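Local structure of uncharacterized protein (Arthrobacter sp., 3KOP) at residues N25-R31 against D176-S182; C98-S104 against Q124-A130; Q57-F62 against Y72-F78. The protein is of unknown function but adopts a cyclophilin-like fold, a curled antiparallel beta structure with helices packed against it. All coordinates share one frame; numbering follows the deposited sequence.

Contact 1. Residues N25-R31 against D176-S182; sequences NITLEKR and DETLTFS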
loop_
_atom_site.group_PDB
_atom_site.type_symbol
_atom_site.label_atom_id
_atom_site.label_comp_id
_atom_site.label_asym_id
_atom_site.label_seq_id
_atom_site.Cartn_x
_atom_site.Cartn_y
_atom_site.Cartn_z
ATOM N N ASN F 25 27.413 -9.954 -17.741
ATOM C CA ASN F 25 27.605 -8.586 -18.136
ATOM C C ASN F 25 26.282 -7.989 -18.584
ATOM O O ASN F 25 25.483 -8.632 -19.284
ATOM C CB ASN F 25 28.636 -8.501 -19.262
ATOM C CG ASN F 25 30.026 -8.778 -18.781
ATOM O OD1 ASN F 25 30.386 -8.391 -17.660
ATOM N ND2 ASN F 25 30.818 -9.488 -19.591
ATOM N N ILE F 26 26.073 -6.741 -18.203
ATOM C CA ILE F 26 24.876 -6.009 -18.536
ATOM C C ILE F 26 25.342 -4.710 -19.181
ATOM O O ILE F 26 26.029 -3.916 -18.550
ATOM C CB ILE F 26 24.021 -5.705 -17.314
ATOM C CG1 ILE F 26 23.699 -6.981 -16.534
ATOM C CG2 ILE F 26 22.737 -4.997 -17.740
ATOM C CD1 ILE F 26 23.028 -6.743 -15.128
ATOM N N THR F 27 24.958 -4.521 -20.434
ATOM C CA THR F 27 25.581 -3.530 -21.309
ATOM C C THR F 27 24.532 -2.695 -22.004
ATOM O O THR F 27 23.531 -3.234 -22.487
ATOM C CB THR F 27 26.436 -4.228 -22.417
ATOM O OG1 THR F 27 27.458 -5.040 -21.815
ATOM C CG2 THR F 27 27.094 -3.185 -23.349
ATOM N N LEU F 28 24.791 -1.387 -22.066
ATOM C CA LEU F 28 24.089 -0.471 -22.929
ATOM C C LEU F 28 24.960 -0.257 -24.162
ATOM O O LEU F 28 26.071 0.272 -24.071
ATOM C CB LEU F 28 23.818 0.860 -22.212
ATOM C CG LEU F 28 22.792 0.780 -21.082
ATOM C CD1 LEU F 28 22.862 2.011 -20.157
ATOM C CD2 LEU F 28 21.380 0.610 -21.648
ATOM N N GLU F 29 24.460 -0.657 -25.313
ATOM C CA GLU F 29 25.315 -0.804 -26.500
ATOM C C GLU F 29 25.686 0.515 -27.127
ATOM O O GLU F 29 26.787 0.656 -27.630
ATOM C CB GLU F 29 24.619 -1.616 -27.570
ATOM C CG GLU F 29 24.113 -2.972 -27.128
ATOM C CD GLU F 29 25.149 -4.052 -27.187
ATOM O OE1 GLU F 29 26.359 -3.753 -27.103
ATOM O OE2 GLU F 29 24.744 -5.218 -27.330
ATOM N N LYS F 30 24.756 1.468 -27.139
ATOM C CA LYS F 30 24.991 2.758 -27.775
ATOM C C LYS F 30 25.838 3.622 -26.871
ATOM O O LYS F 30 26.857 4.169 -27.301
ATOM C CB LYS F 30 23.671 3.451 -28.087
ATOM C CG LYS F 30 23.786 4.777 -28.792
ATOM C CD LYS F 30 22.417 5.264 -29.212
ATOM C CE LYS F 30 22.458 6.671 -29.827
ATOM N NZ LYS F 30 22.105 7.690 -28.788
ATOM N N ARG F 31 25.458 3.752 -25.612
ATOM C CA ARG F 31 26.326 4.484 -24.682
ATOM C C ARG F 31 27.648 3.740 -24.367
ATOM O O ARG F 31 28.596 4.341 -23.871
ATOM C CB ARG F 31 25.567 4.847 -23.410
ATOM C CG ARG F 31 24.453 5.874 -23.637
ATOM C CD ARG F 31 23.448 5.864 -22.529
ATOM N NE ARG F 31 22.492 6.952 -22.682
ATOM C CZ ARG F 31 21.484 6.964 -23.546
ATOM N NH1 ARG F 31 21.224 5.915 -24.326
ATOM N NH2 ARG F 31 20.692 8.031 -23.606
ATOM N N ASP F 176 17.508 4.110 -30.074
ATOM C CA ASP F 176 18.619 3.340 -30.624
ATOM C C ASP F 176 19.483 2.741 -29.538
ATOM O O ASP F 176 20.590 2.307 -29.808
ATOM C CB ASP F 176 19.453 4.191 -31.590
ATOM C CG ASP F 176 18.643 4.679 -32.775
ATOM O OD1 ASP F 176 17.814 3.880 -33.285
ATOM O OD2 ASP F 176 18.813 5.860 -33.189
ATOM N N GLU F 177 18.969 2.695 -28.309
ATOM C CA GLU F 177 19.737 2.163 -27.210
ATOM C C GLU F 177 19.234 0.785 -26.972
ATOM O O GLU F 177 18.021 0.554 -27.008
ATOM C CB GLU F 177 19.614 3.034 -25.951
ATOM C CG GLU F 177 20.473 2.582 -24.779
ATOM C CD GLU F 177 21.958 2.446 -25.116
ATOM O OE1 GLU F 177 22.356 1.388 -25.671
ATOM O OE2 GLU F 177 22.737 3.376 -24.784
ATOM N N THR F 178 20.170 -0.129 -26.742
ATOM C CA THR F 178 19.874 -1.556 -26.559
ATOM C C THR F 178 20.474 -2.007 -25.234
ATOM O O THR F 178 21.618 -1.657 -24.906
ATOM C CB THR F 178 20.493 -2.378 -27.726
ATOM O OG1 THR F 178 19.966 -1.905 -28.967
ATOM C CG2 THR F 178 20.197 -3.848 -27.601
ATOM N N LEU F 179 19.706 -2.801 -24.487
ATOM C CA LEU F 179 20.182 -3.392 -23.247
ATOM C C LEU F 179 20.460 -4.894 -23.447
ATOM O O LEU F 179 19.562 -5.689 -23.789
ATOM C CB LEU F 179 19.134 -3.196 -22.142
ATOM C CG LEU F 179 19.444 -3.782 -20.769
ATOM C CD1 LEU F 179 20.647 -3.088 -20.088
ATOM C CD2 LEU F 179 18.182 -3.736 -19.878
ATOM N N THR F 180 21.700 -5.281 -23.189
ATOM C CA THR F 180 22.174 -6.628 -23.483
ATOM C C THR F 180 22.667 -7.365 -22.246
ATOM O O THR F 180 23.537 -6.877 -21.510
ATOM C CB THR F 180 23.289 -6.586 -24.557
ATOM O OG1 THR F 180 22.741 -6.036 -25.757
ATOM C CG2 THR F 180 23.821 -8.003 -24.842
ATOM N N PHE F 181 22.081 -8.539 -22.003
ATOM C CA PHE F 181 22.571 -9.443 -20.988
ATOM C C PHE F 181 23.389 -10.570 -21.641
ATOM O O PHE F 181 22.922 -11.242 -22.559
ATOM C CB PHE F 181 21.409 -10.015 -20.172
ATOM C CG PHE F 181 20.565 -8.953 -19.456
ATOM C CD1 PHE F 181 19.612 -8.235 -20.142
ATOM C CD2 PHE F 181 20.699 -8.743 -18.079
ATOM C CE1 PHE F 181 18.827 -7.283 -19.488
ATOM C CE2 PHE F 181 19.916 -7.814 -17.428
ATOM C CZ PHE F 181 18.972 -7.087 -18.136
ATOM N N SER F 182 24.592 -10.798 -21.122
ATOM C CA SER F 182 25.517 -11.792 -21.708
ATOM C C SER F 182 26.308 -12.481 -20.607
ATOM O O SER F 182 26.446 -11.959 -19.502
ATOM C CB SER F 182 26.475 -11.116 -22.700
ATOM O OG SER F 182 27.295 -10.118 -22.064
HETATM O O HOH W 1 29.808 -10.845 -21.852
HETATM O O HOH W 2 26.221 -7.515 -22.052
#
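Ile-26 and Phe-181 stand side by side on one face of the antiparallel sheet, where strands 23-28 and 178-183 pair, the CG1 of Ile-26 3.8 Å from CD2 of Phe-181 and its CG2 over one face of the phenyl ring. That same CG2 also abuts CD1 of Leu-179, so the isoleucine branch fills the notch between ring and leucine. Leu-28 continues this apolar ridge. Its CD2 rests on the CG methylene of Glu-177, and helix 159-172 covers it with Met-162, Ala-165 and Ile-169. The ridge faces the interior of the cyclophilin-like fold, whose strand 178-183 is flanked by 23-28 on one edge and 57-63 on the other. Past Leu-28 the chain 29-31 curls round the carboxylate of Glu-177 like a cup. Turned back at chi2 (55°), that side chain sets Glu-177 OE1 2.8 Å from Lys-30 N, and Glu-177 OE2 takes Arg-31 N on its syn lone pair at 2.9 Å. Arg-31 NH1 closes the cup with a salt bridge to Glu-177 OE2 at 3.0 Å, approaching on the anti side, while its NE pairs with Asp-168. On the other face Glu-29 bends over Thr-178, its CG 3.7 Å from the threonine CB, and OE2 accepts from Thr-180 OG1 (2.7 Å), a hydroxyl also bonded to Ser-58. Farther along, one water fills the dip among Thr-180 O, Ser-182 OG and Thr-27 OG1, itself bonded to Thr-34 OG1.

Contact 2. Residues C98-S104 against Q124-A130; sequences CYFTFTS and QTIVDLA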
loop_
_atom_site.group_PDB
_atom_site.type_symbol
_atom_site.label_atom_id
_atom_site.label_comp_id
_atom_site.label_asym_id
_atom_site.label_seq_id
_atom_site.Cartn_x
_atom_site.Cartn_y
_atom_site.Cartn_z
ATOM N N CYS F 98 16.316 -7.961 -11.879
ATOM C CA CYS F 98 15.039 -8.654 -11.710
ATOM C C CYS F 98 14.490 -9.305 -12.979
ATOM O O CYS F 98 14.719 -8.824 -14.093
ATOM C CB CYS F 98 14.004 -7.669 -11.191
ATOM S SG CYS F 98 14.263 -7.200 -9.464
ATOM N N TYR F 99 13.715 -10.361 -12.773
ATOM C CA TYR F 99 13.034 -11.099 -13.826
ATOM C C TYR F 99 11.541 -11.081 -13.513
ATOM O O TYR F 99 11.130 -11.435 -12.397
ATOM C CB TYR F 99 13.561 -12.526 -13.846
ATOM C CG TYR F 99 13.014 -13.509 -14.882
ATOM C CD1 TYR F 99 11.681 -13.920 -14.875
ATOM C CD2 TYR F 99 13.849 -14.113 -15.782
ATOM C CE1 TYR F 99 11.226 -14.852 -15.766
ATOM C CE2 TYR F 99 13.400 -15.045 -16.682
ATOM C CZ TYR F 99 12.089 -15.399 -16.693
ATOM O OH TYR F 99 11.640 -16.370 -17.582
ATOM N N PHE F 100 10.745 -10.685 -14.509
ATOM C CA PHE F 100 9.292 -10.737 -14.441
ATOM C C PHE F 100 8.757 -11.507 -15.637
ATOM O O PHE F 100 9.221 -11.304 -16.788
ATOM C CB PHE F 100 8.665 -9.336 -14.550
ATOM C CG PHE F 100 9.236 -8.308 -13.603
ATOM C CD1 PHE F 100 10.429 -7.622 -13.902
ATOM C CD2 PHE F 100 8.551 -7.963 -12.445
ATOM C CE1 PHE F 100 10.923 -6.649 -13.053
ATOM C CE2 PHE F 100 9.048 -6.954 -11.592
ATOM C CZ PHE F 100 10.225 -6.325 -11.887
ATOM N N THR F 101 7.759 -12.343 -15.377
ATOM C CA THR F 101 6.975 -12.999 -16.444
ATOM C C THR F 101 5.668 -12.225 -16.626
ATOM O O THR F 101 4.934 -12.026 -15.660
ATOM C CB THR F 101 6.662 -14.447 -16.047
ATOM O OG1 THR F 101 7.896 -15.174 -15.913
ATOM C CG2 THR F 101 5.742 -15.138 -17.055
ATOM N N PHE F 102 5.421 -11.759 -17.845
ATOM C CA PHE F 102 4.187 -11.076 -18.207
ATOM C C PHE F 102 3.526 -11.789 -19.389
ATOM O O PHE F 102 4.139 -12.650 -20.030
ATOM C CB PHE F 102 4.505 -9.639 -18.627
ATOM C CG PHE F 102 4.950 -8.762 -17.508
ATOM C CD1 PHE F 102 4.094 -8.496 -16.431
ATOM C CD2 PHE F 102 6.205 -8.170 -17.526
ATOM C CE1 PHE F 102 4.510 -7.658 -15.371
ATOM C CE2 PHE F 102 6.616 -7.331 -16.491
ATOM C CZ PHE F 102 5.767 -7.082 -15.404
ATOM N N THR F 103 2.287 -11.412 -19.690
ATOM C CA THR F 103 1.646 -11.794 -20.964
ATOM C C THR F 103 1.503 -10.548 -21.840
ATOM O O THR F 103 1.767 -9.434 -21.383
ATOM C CB THR F 103 0.281 -12.390 -20.729
ATOM O OG1 THR F 103 -0.589 -11.356 -20.266
ATOM C CG2 THR F 103 0.368 -13.492 -19.672
ATOM N N SER F 104 1.110 -10.727 -23.100
ATOM C CA SER F 104 0.850 -9.583 -24.000
ATOM C C SER F 104 -0.169 -8.582 -23.420
ATOM O O SER F 104 -0.113 -7.371 -23.719
ATOM C CB SER F 104 0.313 -10.078 -25.342
ATOM O OG SER F 104 0.803 -11.374 -25.612
ATOM N N GLN F 124 0.833 -14.278 -25.786
ATOM C CA GLN F 124 2.256 -14.597 -25.760
ATOM C C GLN F 124 2.877 -14.313 -24.386
ATOM O O GLN F 124 2.422 -13.413 -23.682
ATOM C CB GLN F 124 2.927 -13.648 -26.742
ATOM C CG GLN F 124 3.974 -14.189 -27.582
ATOM C CD GLN F 124 3.861 -13.596 -28.968
ATOM O OE1 GLN F 124 4.046 -12.382 -29.150
ATOM N NE2 GLN F 124 3.520 -14.430 -29.951
ATOM N N THR F 125 3.930 -15.046 -24.034
ATOM C CA THR F 125 4.621 -14.821 -22.750
ATOM C C THR F 125 5.852 -13.964 -23.018
ATOM O O THR F 125 6.618 -14.241 -23.939
ATOM C CB THR F 125 4.987 -16.123 -22.063
ATOM O OG1 THR F 125 3.780 -16.843 -21.797
ATOM C CG2 THR F 125 5.725 -15.866 -20.743
ATOM N N ILE F 126 5.963 -12.866 -22.269
ATOM C CA ILE F 126 7.065 -11.923 -22.408
ATOM C C ILE F 126 7.886 -11.881 -21.095
ATOM O O ILE F 126 7.323 -11.989 -19.994
ATOM C CB ILE F 126 6.519 -10.512 -22.714
ATOM C CG1 ILE F 126 5.566 -10.550 -23.917
ATOM C CG2 ILE F 126 7.663 -9.499 -22.877
ATOM C CD1 ILE F 126 6.012 -11.408 -25.029
ATOM N N VAL F 127 9.203 -11.739 -21.219
ATOM C CA VAL F 127 10.064 -11.576 -20.049
ATOM C C VAL F 127 10.581 -10.133 -20.008
ATOM O O VAL F 127 11.008 -9.575 -21.037
ATOM C CB VAL F 127 11.190 -12.630 -20.038
ATOM C CG1 VAL F 127 12.203 -12.382 -18.877
ATOM C CG2 VAL F 127 10.566 -14.054 -19.906
ATOM N N ASP F 128 10.465 -9.540 -18.822
ATOM C CA ASP F 128 11.010 -8.218 -18.474
ATOM C C ASP F 128 12.260 -8.482 -17.660
ATOM O O ASP F 128 12.184 -9.088 -16.600
ATOM C CB ASP F 128 9.961 -7.461 -17.665
ATOM C CG ASP F 128 10.379 -6.087 -17.233
ATOM O OD1 ASP F 128 11.584 -5.824 -16.942
ATOM O OD2 ASP F 128 9.446 -5.240 -17.115
ATOM N N LEU F 129 13.408 -8.057 -18.184
ATOM C CA LEU F 129 14.677 -8.110 -17.481
ATOM C C LEU F 129 15.057 -6.692 -17.096
ATOM O O LEU F 129 15.201 -5.827 -17.967
ATOM C CB LEU F 129 15.775 -8.755 -18.330
ATOM C CG LEU F 129 15.484 -10.208 -18.735
ATOM C CD1 LEU F 129 16.508 -10.734 -19.833
ATOM C CD2 LEU F 129 15.447 -11.111 -17.521
ATOM N N ALA F 130 15.189 -6.471 -15.788
ATOM C CA ALA F 130 15.278 -5.128 -15.224
ATOM C C ALA F 130 16.491 -4.941 -14.336
ATOM O O ALA F 130 16.904 -5.853 -13.612
ATOM C CB ALA F 130 13.968 -4.763 -14.437
#
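Cys-98 and Ala-130 begin a ladder of paired backbone bonds that continues through Phe-100 with Asp-128 and Phe-102 with Ile-126, each pair bonded in both directions. The straightest runs from Phe-102 N to Ile-126 O, 2.9 Å with 174° at the hydrogen. Beyond it the ladder frays: Ser-104 N reaches Gln-124 O only weakly, but the hydroxyl of Ser-104 takes over, its OG accepting from Gln-124 N at 2.9 Å.

Apolar contacts dominate the face bearing Tyr-99, Val-127 and Leu-129. Val-127 CG1 sits over the tyrosine ring, 3.8 Å from its centroid, a CH-pi contact displaced toward the rim, and CG2 lies beside the OH. With CG anti to the backbone N (chi1 -179°), the Tyr-99 ring reaches along the strand over this valine; its hydroxyl bonds to Glu-82, which also holds Thr-101 OG1. Leu-129 CD2 comes up to CD2 of the same ring at 3.8 Å.

Mixed contacts occupy the other face. Asp-128 touches both Phe-100 and Phe-102, all three side chains pointing the same way. Its CB meets the rim of Phe-102 at CE2, 3.5 Å away and near the ring plane, while its CG faces CD1 of Phe-100 at 3.7 Å. The carboxylate plane is turned 54° from the Phe-100 ring, whose rim also receives Ala-130 CB.

Strand 96-103 lies between 125-132 and 145-157, antiparallel to both, in the curled sheet of the cyclophilin-like fold.

Contact 3. Residues Q57-F62 against Y72-F78; sequences QSSQVF and YNLVPAF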
loop_
_atom_site.group_PDB
_atom_site.type_symbol
_atom_site.label_atom_id
_atom_site.label_comp_id
_atom_site.label_asym_id
_atom_site.label_seq_id
_atom_site.Cartn_x
_atom_site.Cartn_y
_atom_site.Cartn_z
ATOM N N GLN F 57 20.706 -12.095 -24.229
ATOM C CA GLN F 57 19.389 -11.504 -24.466
ATOM C C GLN F 57 19.562 -10.000 -24.591
ATOM O O GLN F 57 20.196 -9.318 -23.742
ATOM C CB GLN F 57 18.406 -11.835 -23.347
ATOM C CG GLN F 57 18.052 -13.301 -23.265
ATOM C CD GLN F 57 17.188 -13.759 -24.432
ATOM O OE1 GLN F 57 16.248 -13.077 -24.804
ATOM N NE2 GLN F 57 17.470 -14.952 -24.962
ATOM N N SER F 58 18.949 -9.470 -25.637
ATOM C CA SER F 58 19.251 -8.142 -26.078
ATOM C C SER F 58 18.053 -7.544 -26.752
ATOM O O SER F 58 17.485 -8.127 -27.676
ATOM C CB SER F 58 20.411 -8.203 -27.054
ATOM O OG SER F 58 20.874 -6.906 -27.372
ATOM N N SER F 59 17.677 -6.367 -26.298
ATOM C CA SER F 59 16.548 -5.697 -26.891
ATOM C C SER F 59 16.505 -4.229 -26.482
ATOM O O SER F 59 17.216 -3.809 -25.587
ATOM C CB SER F 59 15.279 -6.410 -26.456
ATOM O OG SER F 59 14.145 -5.827 -27.051
ATOM N N GLN F 60 15.668 -3.469 -27.168
ATOM C CA GLN F 60 15.439 -2.042 -26.881
ATOM C C GLN F 60 15.290 -1.820 -25.394
ATOM O O GLN F 60 14.566 -2.552 -24.713
ATOM C CB GLN F 60 14.150 -1.596 -27.607
ATOM C CG GLN F 60 13.578 -0.262 -27.187
ATOM C CD GLN F 60 14.392 0.881 -27.740
ATOM O OE1 GLN F 60 14.535 0.987 -28.947
ATOM N NE2 GLN F 60 14.919 1.749 -26.855
ATOM N N VAL F 61 15.965 -0.794 -24.888
ATOM C CA VAL F 61 15.887 -0.444 -23.468
ATOM C C VAL F 61 14.715 0.507 -23.205
ATOM O O VAL F 61 14.316 1.324 -24.069
ATOM C CB VAL F 61 17.223 0.194 -22.962
ATOM C CG1 VAL F 61 17.343 1.665 -23.416
ATOM C CG2 VAL F 61 17.319 0.082 -21.392
ATOM N N PHE F 62 14.162 0.423 -22.006
ATOM C CA PHE F 62 13.150 1.366 -21.565
ATOM C C PHE F 62 13.498 1.835 -20.167
ATOM O O PHE F 62 14.043 1.086 -19.388
ATOM C CB PHE F 62 11.778 0.706 -21.527
ATOM C CG PHE F 62 11.333 0.137 -22.845
ATOM C CD1 PHE F 62 10.707 0.930 -23.773
ATOM C CD2 PHE F 62 11.460 -1.207 -23.111
ATOM C CE1 PHE F 62 10.282 0.415 -24.975
ATOM C CE2 PHE F 62 11.037 -1.729 -24.319
ATOM C CZ PHE F 62 10.449 -0.914 -25.247
ATOM N N TYR F 72 14.937 -1.397 -18.236
ATOM C CA TYR F 72 14.606 -2.783 -18.527
ATOM C C TYR F 72 14.493 -3.014 -20.037
ATOM O O TYR F 72 14.465 -2.057 -20.818
ATOM C CB TYR F 72 13.312 -3.174 -17.831
ATOM C CG TYR F 72 12.112 -2.426 -18.319
ATOM C CD1 TYR F 72 11.806 -1.155 -17.825
ATOM C CD2 TYR F 72 11.285 -2.969 -19.331
ATOM C CE1 TYR F 72 10.705 -0.462 -18.278
ATOM C CE2 TYR F 72 10.166 -2.267 -19.792
ATOM C CZ TYR F 72 9.894 -1.015 -19.264
ATOM O OH TYR F 72 8.819 -0.293 -19.687
ATOM N N ASN F 73 14.483 -4.282 -20.432
ATOM C CA ASN F 73 14.125 -4.652 -21.778
ATOM C C ASN F 73 13.007 -5.674 -21.686
ATOM O O ASN F 73 12.663 -6.145 -20.586
ATOM C CB ASN F 73 15.356 -5.122 -22.598
ATOM C CG ASN F 73 15.932 -6.478 -22.163
ATOM O OD1 ASN F 73 15.300 -7.236 -21.442
ATOM N ND2 ASN F 73 17.160 -6.776 -22.615
ATOM N N LEU F 74 12.431 -5.991 -22.844
ATOM C CA LEU F 74 11.349 -6.960 -22.954
ATOM C C LEU F 74 11.707 -7.931 -24.080
ATOM O O LEU F 74 11.990 -7.510 -25.192
ATOM C CB LEU F 74 10.038 -6.256 -23.285
ATOM C CG LEU F 74 9.489 -5.210 -22.310
ATOM C CD1 LEU F 74 8.252 -4.535 -22.900
ATOM C CD2 LEU F 74 9.194 -5.824 -20.933
ATOM N N VAL F 75 11.702 -9.222 -23.784
ATOM C CA VAL F 75 12.050 -10.239 -24.760
ATOM C C VAL F 75 11.000 -11.362 -24.738
ATOM O O VAL F 75 10.344 -11.580 -23.706
ATOM C CB VAL F 75 13.455 -10.824 -24.481
ATOM C CG1 VAL F 75 14.557 -9.693 -24.551
ATOM C CG2 VAL F 75 13.493 -11.597 -23.156
ATOM N N PRO F 76 10.847 -12.080 -25.859
ATOM C CA PRO F 76 9.995 -13.258 -25.825
ATOM C C PRO F 76 10.498 -14.262 -24.784
ATOM O O PRO F 76 11.717 -14.362 -24.553
ATOM C CB PRO F 76 10.126 -13.842 -27.244
ATOM C CG PRO F 76 10.738 -12.766 -28.069
ATOM C CD PRO F 76 11.517 -11.909 -27.168
ATOM N N ALA F 77 9.571 -15.006 -24.177
ATOM C CA ALA F 77 9.949 -16.071 -23.243
ATOM C C ALA F 77 10.977 -17.018 -23.896
ATOM O O ALA F 77 10.912 -17.301 -25.102
ATOM C CB ALA F 77 8.742 -16.843 -22.801
ATOM N N PHE F 78 11.940 -17.462 -23.101
ATOM C CA PHE F 78 13.048 -18.273 -23.624
ATOM C C PHE F 78 13.222 -19.577 -22.855
ATOM O O PHE F 78 13.829 -20.479 -23.363
ATOM C CB PHE F 78 14.365 -17.461 -23.609
ATOM C CG PHE F 78 14.568 -16.633 -22.326
ATOM C CD1 PHE F 78 14.942 -17.252 -21.134
ATOM C CD2 PHE F 78 14.332 -15.269 -22.320
ATOM C CE1 PHE F 78 15.132 -16.512 -19.966
ATOM C CE2 PHE F 78 14.518 -14.502 -21.141
ATOM C CZ PHE F 78 14.914 -15.123 -19.977
HETATM O O HOH W 3 13.955 -14.186 -25.915
HETATM O O HOH W 4 12.709 -4.350 -25.414
HETATM O O HOH W 5 12.692 -8.111 -27.718
#
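Phe-62 lays its CB over one face of the Tyr-72 ring, 3.4 Å from CZ and displaced from the ring centre toward the rim, a CH-pi contact. The two aromatic planes are 29° apart but slid past each other, with centroids 5.4 Å apart, so the rings barely overlap and the methylene does most of the covering. Tyr-72 gets there through a chi1 of 65°, which places CG between backbone N and carbonyl carbon and leans the ring across to the partner strand. This is the closed end, next to the connecting loop, of a beta hairpin, strands 57-63 and 70-76 of the cyclophilin-like sheet, and Phe-62 and Tyr-72 form a hydrogen-bonded antiparallel pair, with N to O distances of 2.8 Å from Phe-62 N to Tyr-72 O and 2.9 Å from Tyr-72 N to Phe-62 O. Trp-170 of a second subunit packs on Tyr-72, and Met-171 of that subunit on Phe-62.

Away from that pair the strands splay, their short axes at 114°, and side chains and waters span the gap. Asn-73 puts its CB against Gln-60 O and sends ND2 on to Leu-179 O in strand 178-183. One water joins Ser-59 OG, Gln-60 O and Leu-74 N, and a second links the same hydroxyl to Leu-74 O. At the far end Gln-57, bent at chi2, brings its amide up against both Val-75 and Phe-78, with NE2 held by Ala-54 O. Its OE1 lies 3.5 Å from Val-75 CG2 and accepts from a water that also donates to Pro-76 O.

The three contacts belong to one sheet, and contact 3 is the middle piece. Its strand 57-63 borders strand 178-183 of contact 1, with Phe-181 N 2.7 Å from Gln-57 O and the hydroxyls Thr-180 OG1 and Ser-58 OG 2.6 Å apart; the centres of contacts 1 and 3 are about 10 Å apart. Its strand 70-76 borders strand 125-132 of contact 2, where Val-127 N comes within 2.7 Å of Val-75 O, the centres of contacts 2 and 3 being about 8 Å apart. Contacts 1 and 2 lie about 18 Å apart by their centres, yet they touch through the Phe-181 ring, its CE1 3.6 Å from Leu-129 CB. In sequence, contact 1 brackets both others.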